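Local coordinates for protein LRIM1 (Anopheles gambiae, PDB 3O53) that forms with the leucine-rich repeat protein APL1C a heterodimeric complex that regulates complement-like immunity in the mosquito, seen here through its leucine-rich repeat domain, at residues A[72-77]-A[90-95]; A[109-114]-A[130-135]; A[167-172]-A[189-194]; A[214-219]-A[237-242]. All blocks are in the same frame, centred on the assembly; numbering follows the deposited sequence.

Overall arrangement
Four contacts join successive turns of the LRIM1 solenoid. From the N terminus, contact 1 closes a loop running from strand 73-76 through strand 84-86 to strand 91-97. Contact 2 opens only afterwards, joining the loop that leads into strand 113-116 to the loop after strand 123-126. The two touch, their centres about 11 Å apart, because strands 91-97 and 113-116 are neighbours. Contact 3 then pairs the loops leading into strands 173-175 and 195-197, and contact 4 repeats the step at strands 218-220 and 241-243, where K194 O probably accepts from T217 N and W218 N. All four lie in series; none nests in or crosses another.

Contact 1: A[72-77]-A[90-95]; sequences ETLDLE and NYVQEL
T73 and E94 stand abreast in two parallel strands, their CA atoms 4.6 Å apart, and L74 and L95 form the next rung. The chain turns a corner at E72, whose carbonyl oxygen accepts from two consecutive amides: Q93 N at 2.8 Å comes in the carbonyl plane on a lone pair, while E94 N lies above that plane, 47° out of it. L74 N completes the ladder by binding E94 O at 2.9 Å, almost in line with the C=O bond. A water bridges the far end, accepting from E72 N and donating to Y91 O.

The side chains divide between the two faces. On the buried one, CG of L74 is anti to the backbone N (chi1 176°), and L74 and L95 run side by side in the same direction, L74 CD2 being 4.1 Å from L95 CD1. V92 presents both methyls to L74 CB, and its CG1 also rests 3.5 Å from E72 O. On the other face T73 and E94 meet obliquely, with T73 OG1 3.8 Å from E94 CB. Beside the corner, the exposed side chains of E72 and Q93 cross at a slant, E72 CG 4.1 Å from Q93 OE1, with carboxylate and amide planes turned 38° apart.

Strands 73-76, 91-97 and 113-116 form a small sheet apart from the main succession of repeat strands. The chemistry implies a two-sided seam: leucine and valine carbons pack on the inner face, polar chains line the outer one, and backbone bonds, two of them gripping E72 O, set the register between turns.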
loop_
_atom_site.group_PDB
_atom_site.type_symbol
_atom_site.label_atom_id
_atom_site.label_comp_id
_atom_site.label_asym_id
_atom_site.label_seq_id
_atom_site.Cartn_x
_atom_site.Cartn_y
_atom_site.Cartn_z
ATOM N N GLU A 72 15.472 2.900 -14.719
ATOM C CA GLU A 72 16.473 3.166 -13.691
ATOM C C GLU A 72 16.008 4.243 -12.710
ATOM O O GLU A 72 14.940 4.121 -12.120
ATOM C CB GLU A 72 17.808 3.547 -14.337
ATOM C CG GLU A 72 18.482 2.391 -15.055
ATOM C CD GLU A 72 19.782 2.794 -15.733
ATOM O OE1 GLU A 72 20.681 1.938 -15.838
ATOM O OE2 GLU A 72 19.906 3.962 -16.157
ATOM N N THR A 73 16.792 5.303 -12.546
ATOM C CA THR A 73 16.507 6.303 -11.516
ATOM C C THR A 73 15.752 7.523 -12.057
ATOM O O THR A 73 16.153 8.126 -13.050
ATOM C CB THR A 73 17.813 6.762 -10.829
ATOM O OG1 THR A 73 18.400 5.651 -10.140
ATOM C CG2 THR A 73 17.541 7.876 -9.832
ATOM N N LEU A 74 14.643 7.864 -11.407
ATOM C CA LEU A 74 13.930 9.107 -11.681
ATOM C C LEU A 74 14.109 10.016 -10.473
ATOM O O LEU A 74 13.479 9.812 -9.427
ATOM C CB LEU A 74 12.431 8.853 -11.929
ATOM C CG LEU A 74 11.619 10.141 -12.128
ATOM C CD1 LEU A 74 12.205 10.948 -13.280
ATOM C CD2 LEU A 74 10.135 9.862 -12.364
ATOM N N ASP A 75 14.983 11.009 -10.607
ATOM C CA ASP A 75 15.350 11.854 -9.481
ATOM C C ASP A 75 14.815 13.254 -9.695
ATOM O O ASP A 75 15.350 14.024 -10.482
ATOM C CB ASP A 75 16.873 11.899 -9.295
ATOM C CG ASP A 75 17.287 12.644 -8.031
ATOM O OD1 ASP A 75 16.460 13.398 -7.465
ATOM O OD2 ASP A 75 18.447 12.480 -7.603
ATOM N N LEU A 76 13.739 13.574 -8.990
ATOM C CA LEU A 76 13.116 14.886 -9.099
ATOM C C LEU A 76 13.059 15.548 -7.736
ATOM O O LEU A 76 12.176 16.360 -7.467
ATOM C CB LEU A 76 11.707 14.745 -9.652
ATOM C CG LEU A 76 11.646 14.033 -10.999
ATOM C CD1 LEU A 76 10.197 13.953 -11.459
ATOM C CD2 LEU A 76 12.510 14.759 -12.026
ATOM N N GLU A 77 14.005 15.185 -6.878
ATOM C CA GLU A 77 14.034 15.675 -5.508
ATOM C C GLU A 77 14.182 17.195 -5.482
ATOM O O GLU A 77 13.710 17.857 -4.553
ATOM C CB GLU A 77 15.193 15.024 -4.751
ATOM C CG GLU A 77 15.230 15.346 -3.269
ATOM C CD GLU A 77 16.313 14.576 -2.530
ATOM O OE1 GLU A 77 16.419 13.345 -2.729
ATOM O OE2 GLU A 77 17.055 15.204 -1.744
ATOM N N ASN A 90 5.590 2.939 -16.138
ATOM C CA ASN A 90 6.930 3.133 -16.669
ATOM C C ASN A 90 7.792 1.976 -16.174
ATOM O O ASN A 90 7.258 0.944 -15.778
ATOM C CB ASN A 90 7.501 4.483 -16.234
ATOM C CG ASN A 90 6.990 5.624 -17.084
ATOM O OD1 ASN A 90 7.495 5.876 -18.176
ATOM N ND2 ASN A 90 5.977 6.319 -16.588
ATOM N N TYR A 91 9.112 2.137 -16.196
ATOM C CA TYR A 91 10.012 1.075 -15.747
ATOM C C TYR A 91 10.951 1.546 -14.656
ATOM O O TYR A 91 12.021 0.975 -14.467
ATOM C CB TYR A 91 10.844 0.544 -16.913
ATOM C CG TYR A 91 10.008 0.045 -18.069
ATOM C CD1 TYR A 91 9.170 -1.050 -17.921
ATOM C CD2 TYR A 91 10.056 0.672 -19.304
ATOM C CE1 TYR A 91 8.404 -1.508 -18.969
ATOM C CE2 TYR A 91 9.294 0.222 -20.360
ATOM C CZ TYR A 91 8.469 -0.868 -20.187
ATOM O OH TYR A 91 7.709 -1.317 -21.237
ATOM N N VAL A 92 10.561 2.588 -13.938
ATOM C CA VAL A 92 11.442 3.167 -12.929
ATOM C C VAL A 92 11.820 2.150 -11.851
ATOM O O VAL A 92 10.981 1.384 -11.392
ATOM C CB VAL A 92 10.799 4.418 -12.286
ATOM C CG1 VAL A 92 11.663 4.944 -11.157
ATOM C CG2 VAL A 92 10.588 5.495 -13.350
ATOM N N GLN A 93 13.094 2.151 -11.462
ATOM C CA GLN A 93 13.584 1.288 -10.394
ATOM C C GLN A 93 13.802 2.058 -9.096
ATOM O O GLN A 93 13.524 1.544 -8.019
ATOM C CB GLN A 93 14.889 0.606 -10.824
ATOM C CG GLN A 93 14.730 -0.256 -12.067
ATOM C CD GLN A 93 16.006 -0.984 -12.444
ATOM O OE1 GLN A 93 17.092 -0.419 -12.383
ATOM N NE2 GLN A 93 15.875 -2.244 -12.844
ATOM N N GLU A 94 14.304 3.287 -9.185
ATOM C CA GLU A 94 14.511 4.084 -7.982
ATOM C C GLU A 94 13.952 5.482 -8.177
ATOM O O GLU A 94 14.213 6.135 -9.176
ATOM C CB GLU A 94 16.001 4.146 -7.614
ATOM C CG GLU A 94 16.650 2.777 -7.494
ATOM C CD GLU A 94 18.068 2.857 -6.956
ATOM O OE1 GLU A 94 18.325 3.715 -6.085
ATOM O OE2 GLU A 94 18.923 2.065 -7.406
ATOM N N LEU A 95 13.197 5.945 -7.198
ATOM C CA LEU A 95 12.436 7.173 -7.337
ATOM C C LEU A 95 12.757 8.099 -6.175
ATOM O O LEU A 95 12.763 7.672 -5.026
ATOM C CB LEU A 95 10.935 6.826 -7.353
ATOM C CG LEU A 95 9.888 7.932 -7.244
ATOM C CD1 LEU A 95 10.049 8.901 -8.399
ATOM C CD2 LEU A 95 8.472 7.311 -7.213
HETATM O O HOH W 1 14.697 0.027 -15.177
#

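Contact 2: A[109-114]-A[130-135]; sequences NNISRV and NKITML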
loop_
_atom_site.group_PDB
_atom_site.type_symbol
_atom_site.label_atom_id
_atom_site.label_comp_id
_atom_site.label_asym_id
_atom_site.label_seq_id
_atom_site.Cartn_x
_atom_site.Cartn_y
_atom_site.Cartn_z
ATOM N N ASN A 109 5.543 0.090 -12.091
ATOM C CA ASN A 109 6.924 0.343 -12.459
ATOM C C ASN A 109 7.799 -0.842 -12.025
ATOM O O ASN A 109 7.284 -1.939 -11.847
ATOM C CB ASN A 109 7.391 1.666 -11.853
ATOM C CG ASN A 109 6.977 2.859 -12.695
ATOM O OD1 ASN A 109 7.754 3.345 -13.509
ATOM N ND2 ASN A 109 5.748 3.333 -12.507
ATOM N N ASN A 110 9.111 -0.629 -11.902
ATOM C CA ASN A 110 10.033 -1.642 -11.367
ATOM C C ASN A 110 10.582 -1.210 -10.004
ATOM O O ASN A 110 11.702 -1.574 -9.641
ATOM C CB ASN A 110 11.256 -1.831 -12.284
ATOM C CG ASN A 110 10.905 -2.347 -13.666
ATOM O OD1 ASN A 110 9.734 -2.429 -14.040
ATOM N ND2 ASN A 110 11.944 -2.690 -14.441
ATOM N N ILE A 111 9.812 -0.428 -9.257
ATOM C CA ILE A 111 10.376 0.321 -8.136
ATOM C C ILE A 111 10.790 -0.555 -6.960
ATOM O O ILE A 111 10.009 -1.362 -6.468
ATOM C CB ILE A 111 9.403 1.415 -7.647
ATOM C CG1 ILE A 111 9.355 2.568 -8.655
ATOM C CG2 ILE A 111 9.817 1.925 -6.262
ATOM C CD1 ILE A 111 8.178 3.516 -8.449
ATOM N N SER A 112 12.039 -0.394 -6.527
ATOM C CA SER A 112 12.526 -1.047 -5.328
ATOM C C SER A 112 12.997 -0.032 -4.283
ATOM O O SER A 112 13.321 -0.419 -3.165
ATOM C CB SER A 112 13.660 -2.044 -5.651
ATOM O OG SER A 112 14.768 -1.379 -6.243
ATOM N N ARG A 113 13.024 1.259 -4.632
ATOM C CA ARG A 113 13.427 2.303 -3.683
ATOM C C ARG A 113 12.628 3.590 -3.927
ATOM O O ARG A 113 12.519 4.056 -5.060
ATOM C CB ARG A 113 14.939 2.640 -3.789
ATOM C CG ARG A 113 15.900 1.452 -3.730
ATOM C CD ARG A 113 16.200 0.967 -2.306
ATOM N NE ARG A 113 15.924 -0.465 -2.197
ATOM C CZ ARG A 113 16.826 -1.436 -2.120
ATOM N NH1 ARG A 113 18.129 -1.187 -2.098
ATOM N NH2 ARG A 113 16.403 -2.684 -2.036
ATOM N N VAL A 114 12.078 4.162 -2.861
ATOM C CA VAL A 114 11.443 5.473 -2.940
ATOM C C VAL A 114 11.998 6.350 -1.826
ATOM O O VAL A 114 12.198 5.888 -0.704
ATOM C CB VAL A 114 9.909 5.382 -2.792
ATOM C CG1 VAL A 114 9.259 6.731 -3.100
ATOM C CG2 VAL A 114 9.338 4.305 -3.713
ATOM N N ASN A 130 4.938 -3.163 -7.996
ATOM C CA ASN A 130 6.315 -2.758 -8.134
ATOM C C ASN A 130 7.206 -3.876 -7.568
ATOM O O ASN A 130 6.771 -5.020 -7.494
ATOM C CB ASN A 130 6.534 -1.420 -7.431
ATOM C CG ASN A 130 6.154 -0.241 -8.309
ATOM O OD1 ASN A 130 6.799 0.018 -9.318
ATOM N ND2 ASN A 130 5.094 0.473 -7.931
ATOM N N LYS A 131 8.433 -3.551 -7.174
ATOM C CA LYS A 131 9.364 -4.556 -6.662
ATOM C C LYS A 131 9.804 -4.252 -5.231
ATOM O O LYS A 131 10.937 -4.510 -4.857
ATOM C CB LYS A 131 10.604 -4.639 -7.560
ATOM C CG LYS A 131 10.293 -4.745 -9.041
ATOM C CD LYS A 131 9.615 -6.054 -9.387
ATOM C CE LYS A 131 10.619 -7.157 -9.665
ATOM N NZ LYS A 131 9.955 -8.375 -10.212
ATOM N N ILE A 132 8.901 -3.698 -4.438
ATOM C CA ILE A 132 9.208 -3.369 -3.060
ATOM C C ILE A 132 9.240 -4.664 -2.243
ATOM O O ILE A 132 8.315 -5.469 -2.306
ATOM C CB ILE A 132 8.164 -2.359 -2.509
ATOM C CG1 ILE A 132 8.363 -1.009 -3.213
ATOM C CG2 ILE A 132 8.293 -2.188 -0.986
ATOM C CD1 ILE A 132 7.207 -0.049 -3.043
ATOM N N THR A 133 10.312 -4.876 -1.488
ATOM C CA THR A 133 10.420 -6.088 -0.677
ATOM C C THR A 133 10.386 -5.812 0.828
ATOM O O THR A 133 10.295 -6.735 1.618
ATOM C CB THR A 133 11.710 -6.844 -1.020
ATOM O OG1 THR A 133 12.838 -6.064 -0.617
ATOM C CG2 THR A 133 11.792 -7.095 -2.520
ATOM N N MET A 134 10.459 -4.547 1.230
ATOM C CA MET A 134 10.380 -4.202 2.642
ATOM C C MET A 134 9.947 -2.743 2.801
ATOM O O MET A 134 10.180 -1.917 1.913
ATOM C CB MET A 134 11.733 -4.463 3.348
ATOM C CG MET A 134 12.927 -3.661 2.840
ATOM S SD MET A 134 14.463 -3.934 3.800
ATOM C CE MET A 134 14.548 -5.702 3.860
ATOM N N LEU A 135 9.306 -2.432 3.922
ATOM C CA LEU A 135 8.848 -1.068 4.164
ATOM C C LEU A 135 10.013 -0.078 4.175
ATOM O O LEU A 135 9.841 1.064 3.774
ATOM C CB LEU A 135 8.036 -0.973 5.463
ATOM C CG LEU A 135 6.656 -1.639 5.409
ATOM C CD1 LEU A 135 5.869 -1.409 6.709
ATOM C CD2 LEU A 135 5.858 -1.147 4.200
#
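N130 lies alongside I111, the two side chains pointing the same way, and its amide stitches one turn of the solenoid to the one before. Following it outward, CB rests 3.6 Å from I111 O. The next atom, CG, is anti to the carbonyl carbon (chi1 -84°) and comes 3.7 Å from I111 CB. At the tip, OD1 receives I111 N at 3.0 Å in a fairly straight bond (163°), the donor tilted 31° from the amide carbonyl plane. N109 N reaches the same oxygen at 3.0 Å, but the bond is bent and weak. The other branch, ND2, turns to backbone oxygens beyond the segments, A106 O and L127 O, and the buried amide is thus bonded through both its oxygen and its nitrogen.

Beside this amide, K131 N returns a bond to I111 O at 2.8 Å, and K131 CG lies 3.5 Å from N110 O before the chain bends away. I111 CG2 and I132 CG1 only just meet, at 4.5 Å.

N109 does the same for the preceding turn, its OD1 accepting from V92 N, and N154 OD1 accepts from I132 N in the following one. Such a run of inward asparagines bonding to backbone is the asparagine ladder of leucine-rich repeat proteins.

Contact 3: A[167-172]-A[189-194]; sequences SSDTLE and VFAKLK
The ring of F190 meets S167, S168 and L171 of the preceding turn. S167 O sits at the ring edge, close to its plane; S168 CA and L171 CD2 approach obliquely, the latter 4.0 Å from F190 CE1. L171 runs alongside both F190 and L193, pointing the same way as each, with L171 CG 4.1 Å from L193 CD1. The second flat group, the carboxylate of E172, lies alongside K194: K194 CE comes 3.6 Å from E172 OE1. K194 NZ and E172 OE2 make only a long salt bridge of 3.7 Å, and that oxygen also accepts a hydrogen bond from Q147 NE2.

Between these groups the backbones are joined chiefly at one end. K194 N binds E172 O at 2.7 Å, the donor tilted 18° from the carbonyl plane, whereas the bond from A191 N to S168 O is weak. A type I turn from F190 to L193 bends the later loop, and a water is lodged where the two chains part. It donates to S168 O and to L171 O, the latter at 2.6 Å, and accepts from K192 N. K192, extended beyond CG, passes its CD 3.3 Å from D169 O.

Both loops lead into repeat strands, 173-175 and 195-197. Their chemistry implies a graded join: apolar contact among F190, L171 and L193 on the inside, a water standing in for direct amide bonds midway, and charged chains outside. K192 and K194 would probably favour the negative charge of E172, though neither grips it closely.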
loop_
_atom_site.group_PDB
_atom_site.type_symbol
_atom_site.label_atom_id
_atom_site.label_comp_id
_atom_site.label_asym_id
_atom_site.label_seq_id
_atom_site.Cartn_x
_atom_site.Cartn_y
_atom_site.Cartn_z
ATOM N N SER A 167 3.658 8.036 10.834
ATOM C CA SER A 167 2.337 8.260 10.260
ATOM C C SER A 167 1.244 7.821 11.221
ATOM O O SER A 167 0.108 7.619 10.817
ATOM C CB SER A 167 2.185 7.500 8.936
ATOM O OG SER A 167 3.111 7.980 7.978
ATOM N N SER A 168 1.584 7.668 12.495
ATOM C CA SER A 168 0.634 7.138 13.465
ATOM C C SER A 168 -0.647 7.975 13.502
ATOM O O SER A 168 -1.730 7.448 13.716
ATOM C CB SER A 168 1.263 7.089 14.860
ATOM O OG SER A 168 1.695 8.373 15.260
ATOM N N ASP A 169 -0.522 9.276 13.269
ATOM C CA ASP A 169 -1.648 10.190 13.433
ATOM C C ASP A 169 -2.335 10.548 12.120
ATOM O O ASP A 169 -3.386 11.192 12.127
ATOM C CB ASP A 169 -1.182 11.471 14.126
ATOM C CG ASP A 169 -0.712 11.224 15.545
ATOM O OD1 ASP A 169 -1.106 10.192 16.129
ATOM O OD2 ASP A 169 0.050 12.060 16.075
ATOM N N THR A 170 -1.756 10.123 11.001
ATOM C CA THR A 170 -2.262 10.504 9.686
ATOM C C THR A 170 -2.783 9.338 8.845
ATOM O O THR A 170 -3.628 9.529 7.969
ATOM C CB THR A 170 -1.162 11.203 8.863
ATOM O OG1 THR A 170 -0.035 10.327 8.736
ATOM C CG2 THR A 170 -0.726 12.496 9.540
ATOM N N LEU A 171 -2.276 8.136 9.087
ATOM C CA LEU A 171 -2.554 7.020 8.189
ATOM C C LEU A 171 -4.024 6.615 8.281
ATOM O O LEU A 171 -4.536 6.337 9.358
ATOM C CB LEU A 171 -1.647 5.823 8.504
ATOM C CG LEU A 171 -1.615 4.712 7.446
ATOM C CD1 LEU A 171 -1.049 5.228 6.131
ATOM C CD2 LEU A 171 -0.819 3.499 7.922
ATOM N N GLU A 172 -4.688 6.589 7.132
ATOM C CA GLU A 172 -6.098 6.227 7.050
ATOM C C GLU A 172 -6.310 4.918 6.301
ATOM O O GLU A 172 -7.204 4.156 6.628
ATOM C CB GLU A 172 -6.884 7.352 6.370
ATOM C CG GLU A 172 -6.873 8.643 7.184
ATOM C CD GLU A 172 -7.651 9.777 6.543
ATOM O OE1 GLU A 172 -8.151 9.608 5.410
ATOM O OE2 GLU A 172 -7.757 10.844 7.182
ATOM N N VAL A 189 -0.406 2.949 17.780
ATOM C CA VAL A 189 -1.763 3.450 17.804
ATOM C C VAL A 189 -1.988 4.302 16.558
ATOM O O VAL A 189 -1.576 5.461 16.503
ATOM C CB VAL A 189 -2.048 4.261 19.081
ATOM C CG1 VAL A 189 -3.481 4.788 19.069
ATOM C CG2 VAL A 189 -1.800 3.398 20.321
ATOM N N PHE A 190 -2.619 3.707 15.551
ATOM C CA PHE A 190 -2.987 4.428 14.334
ATOM C C PHE A 190 -4.342 5.084 14.559
ATOM O O PHE A 190 -5.388 4.503 14.262
ATOM C CB PHE A 190 -3.036 3.478 13.131
ATOM C CG PHE A 190 -1.686 2.950 12.719
ATOM C CD1 PHE A 190 -0.765 3.775 12.085
ATOM C CD2 PHE A 190 -1.332 1.636 12.973
ATOM C CE1 PHE A 190 0.489 3.292 11.709
ATOM C CE2 PHE A 190 -0.088 1.152 12.599
ATOM C CZ PHE A 190 0.822 1.986 11.966
ATOM N N ALA A 191 -4.313 6.299 15.095
ATOM C CA ALA A 191 -5.526 6.973 15.542
ATOM C C ALA A 191 -6.569 7.117 14.434
ATOM O O ALA A 191 -7.769 7.115 14.702
ATOM C CB ALA A 191 -5.176 8.337 16.112
ATOM N N LYS A 192 -6.109 7.231 13.193
ATOM C CA LYS A 192 -6.996 7.519 12.073
ATOM C C LYS A 192 -7.194 6.357 11.097
ATOM O O LYS A 192 -7.887 6.507 10.098
ATOM C CB LYS A 192 -6.471 8.726 11.290
ATOM C CG LYS A 192 -6.508 10.029 12.063
ATOM C CD LYS A 192 -6.479 11.217 11.124
ATOM C CE LYS A 192 -6.770 12.513 11.858
ATOM N NZ LYS A 192 -7.068 13.620 10.911
ATOM N N LEU A 193 -6.590 5.209 11.365
ATOM C CA LEU A 193 -6.625 4.117 10.395
ATOM C C LEU A 193 -8.065 3.664 10.167
ATOM O O LEU A 193 -8.748 3.261 11.101
ATOM C CB LEU A 193 -5.775 2.945 10.882
ATOM C CG LEU A 193 -5.550 1.821 9.862
ATOM C CD1 LEU A 193 -4.806 2.367 8.653
ATOM C CD2 LEU A 193 -4.788 0.650 10.495
ATOM N N LYS A 194 -8.527 3.757 8.926
ATOM C CA LYS A 194 -9.862 3.283 8.564
ATOM C C LYS A 194 -9.864 1.897 7.935
ATOM O O LYS A 194 -10.762 1.103 8.189
ATOM C CB LYS A 194 -10.517 4.270 7.604
ATOM C CG LYS A 194 -11.048 5.518 8.282
ATOM C CD LYS A 194 -11.638 6.491 7.276
ATOM C CE LYS A 194 -10.687 7.634 6.976
ATOM N NZ LYS A 194 -10.505 8.525 8.157
HETATM O O HOH W 2 -3.759 6.516 11.852
HETATM O O HOH W 3 -3.796 14.019 10.980
#

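Contact 4: A[214-219]-A[237-242]; sequences AGVTWI and QNLEHF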
loop_
_atom_site.group_PDB
_atom_site.type_symbol
_atom_site.label_atom_id
_atom_site.label_comp_id
_atom_site.label_asym_id
_atom_site.label_seq_id
_atom_site.Cartn_x
_atom_site.Cartn_y
_atom_site.Cartn_z
ATOM N N ALA A 214 -7.090 -1.803 16.043
ATOM C CA ALA A 214 -8.322 -1.972 16.825
ATOM C C ALA A 214 -9.465 -1.062 16.369
ATOM O O ALA A 214 -10.634 -1.401 16.541
ATOM C CB ALA A 214 -8.055 -1.748 18.311
ATOM N N GLY A 215 -9.129 0.087 15.795
ATOM C CA GLY A 215 -10.125 1.102 15.481
ATOM C C GLY A 215 -10.621 1.135 14.042
ATOM O O GLY A 215 -11.402 2.009 13.682
ATOM N N VAL A 216 -10.190 0.187 13.215
ATOM C CA VAL A 216 -10.529 0.221 11.793
ATOM C C VAL A 216 -12.003 -0.040 11.524
ATOM O O VAL A 216 -12.702 -0.637 12.339
ATOM C CB VAL A 216 -9.722 -0.818 10.978
ATOM C CG1 VAL A 216 -8.244 -0.468 10.996
ATOM C CG2 VAL A 216 -9.961 -2.218 11.529
ATOM N N THR A 217 -12.448 0.420 10.359
ATOM C CA THR A 217 -13.778 0.138 9.849
ATOM C C THR A 217 -13.756 -1.115 8.987
ATOM O O THR A 217 -14.707 -1.885 8.963
ATOM C CB THR A 217 -14.267 1.323 8.987
ATOM O OG1 THR A 217 -14.303 2.507 9.795
ATOM C CG2 THR A 217 -15.650 1.054 8.413
ATOM N N TRP A 218 -12.648 -1.323 8.284
ATOM C CA TRP A 218 -12.563 -2.372 7.277
ATOM C C TRP A 218 -11.229 -3.082 7.468
ATOM O O TRP A 218 -10.190 -2.431 7.493
ATOM C CB TRP A 218 -12.636 -1.713 5.896
ATOM C CG TRP A 218 -12.838 -2.607 4.687
ATOM C CD1 TRP A 218 -13.974 -2.717 3.935
ATOM C CD2 TRP A 218 -11.856 -3.446 4.050
ATOM N NE1 TRP A 218 -13.771 -3.595 2.894
ATOM C CE2 TRP A 218 -12.482 -4.048 2.938
ATOM C CE3 TRP A 218 -10.518 -3.755 4.326
ATOM C CZ2 TRP A 218 -11.814 -4.945 2.100
ATOM C CZ3 TRP A 218 -9.852 -4.642 3.488
ATOM C CH2 TRP A 218 -10.500 -5.227 2.389
ATOM N N ILE A 219 -11.257 -4.401 7.642
ATOM C CA ILE A 219 -10.023 -5.162 7.714
ATOM C C ILE A 219 -10.204 -6.516 7.043
ATOM O O ILE A 219 -11.240 -7.162 7.196
ATOM C CB ILE A 219 -9.544 -5.359 9.166
ATOM C CG1 ILE A 219 -8.239 -6.167 9.191
ATOM C CG2 ILE A 219 -10.594 -6.077 9.995
ATOM C CD1 ILE A 219 -7.629 -6.289 10.565
ATOM N N GLN A 237 -16.522 -0.311 17.832
ATOM C CA GLN A 237 -17.825 -0.258 17.180
ATOM C C GLN A 237 -17.733 0.300 15.765
ATOM O O GLN A 237 -18.709 0.267 15.024
ATOM C CB GLN A 237 -18.803 0.591 17.996
ATOM C CG GLN A 237 -19.731 -0.225 18.878
ATOM C CD GLN A 237 -21.009 0.515 19.216
ATOM O OE1 GLN A 237 -21.306 1.559 18.636
ATOM N NE2 GLN A 237 -21.776 -0.028 20.152
ATOM N N ASN A 238 -16.569 0.834 15.404
ATOM C CA ASN A 238 -16.338 1.332 14.049
ATOM C C ASN A 238 -16.355 0.211 13.022
ATOM O O ASN A 238 -16.657 0.427 11.853
ATOM C CB ASN A 238 -14.984 2.034 13.964
ATOM C CG ASN A 238 -14.962 3.341 14.707
ATOM O OD1 ASN A 238 -15.999 3.964 14.916
ATOM N ND2 ASN A 238 -13.772 3.775 15.108
ATOM N N LEU A 239 -16.008 -0.988 13.465
ATOM C CA LEU A 239 -15.820 -2.115 12.565
ATOM C C LEU A 239 -17.105 -2.446 11.799
ATOM O O LEU A 239 -18.134 -2.716 12.403
ATOM C CB LEU A 239 -15.350 -3.323 13.373
ATOM C CG LEU A 239 -14.910 -4.562 12.594
ATOM C CD1 LEU A 239 -13.555 -4.323 11.927
ATOM C CD2 LEU A 239 -14.853 -5.775 13.517
ATOM N N GLU A 240 -17.039 -2.416 10.467
ATOM C CA GLU A 240 -18.189 -2.760 9.618
ATOM C C GLU A 240 -17.870 -3.904 8.644
ATOM O O GLU A 240 -18.770 -4.492 8.057
ATOM C CB GLU A 240 -18.621 -1.550 8.798
ATOM C CG GLU A 240 -18.927 -0.306 9.605
ATOM C CD GLU A 240 -19.219 0.898 8.718
ATOM O OE1 GLU A 240 -19.095 0.771 7.479
ATOM O OE2 GLU A 240 -19.569 1.970 9.261
ATOM N N HIS A 241 -16.590 -4.206 8.455
ATOM C CA HIS A 241 -16.184 -5.204 7.467
ATOM C C HIS A 241 -14.997 -5.971 8.036
ATOM O O HIS A 241 -13.968 -5.385 8.375
ATOM C CB HIS A 241 -15.837 -4.524 6.130
ATOM C CG HIS A 241 -15.336 -5.463 5.070
ATOM N ND1 HIS A 241 -16.089 -5.812 3.967
ATOM C CD2 HIS A 241 -14.153 -6.112 4.936
ATOM C CE1 HIS A 241 -15.394 -6.635 3.199
ATOM N NE2 HIS A 241 -14.218 -6.839 3.768
ATOM N N PHE A 242 -15.162 -7.278 8.177
ATOM C CA PHE A 242 -14.192 -8.105 8.862
ATOM C C PHE A 242 -14.121 -9.427 8.112
ATOM O O PHE A 242 -15.045 -10.235 8.182
ATOM C CB PHE A 242 -14.641 -8.305 10.317
ATOM C CG PHE A 242 -13.640 -9.018 11.188
ATOM C CD1 PHE A 242 -12.633 -8.318 11.832
ATOM C CD2 PHE A 242 -13.734 -10.385 11.394
ATOM C CE1 PHE A 242 -11.728 -8.977 12.650
ATOM C CE2 PHE A 242 -12.841 -11.048 12.212
ATOM C CZ PHE A 242 -11.836 -10.352 12.844
HETATM O O HOH W 4 -17.360 2.828 11.002
#
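W218 and H241 stack where two leucine-rich repeats meet in parallel strands, on the face opposite I219 and F242. The indole five-membered ring and the imidazole form an offset stack, centroids 3.6 Å apart and planes 6° from parallel. W218 NE1 sits over the centre of the imidazole, while H241 CD2 lies over the indole nearer its rim. In both residues CG is anti to the backbone N (chi1 -168° and 177°, respectively), and the side chains run the same way. H241 ND1 is bonded to K274 NZ of helix 262-276, which packs against this last repeat strand.

On the inner face the bump is a methyl: I219 CG2 fits between L239 CD1, at 3.9 Å, and F242 CD1, at 3.5 Å. V216 CG2 flanks the same leucine methyl. T217 CG2 nestles against the carboxylate end of E240, 3.6 Å from E240 CD. Backbone bonds fix this fit: T217 O accepts both E240 N and H241 N, and I219 N binds H241 O.

One water donates to N238 O and E240 OE2 and accepts a weak bond from T217 OG1. N238 directs its amide at the earlier chain, ND2 bonding G215 O at 3.3 Å with the oxygen near the amide plane.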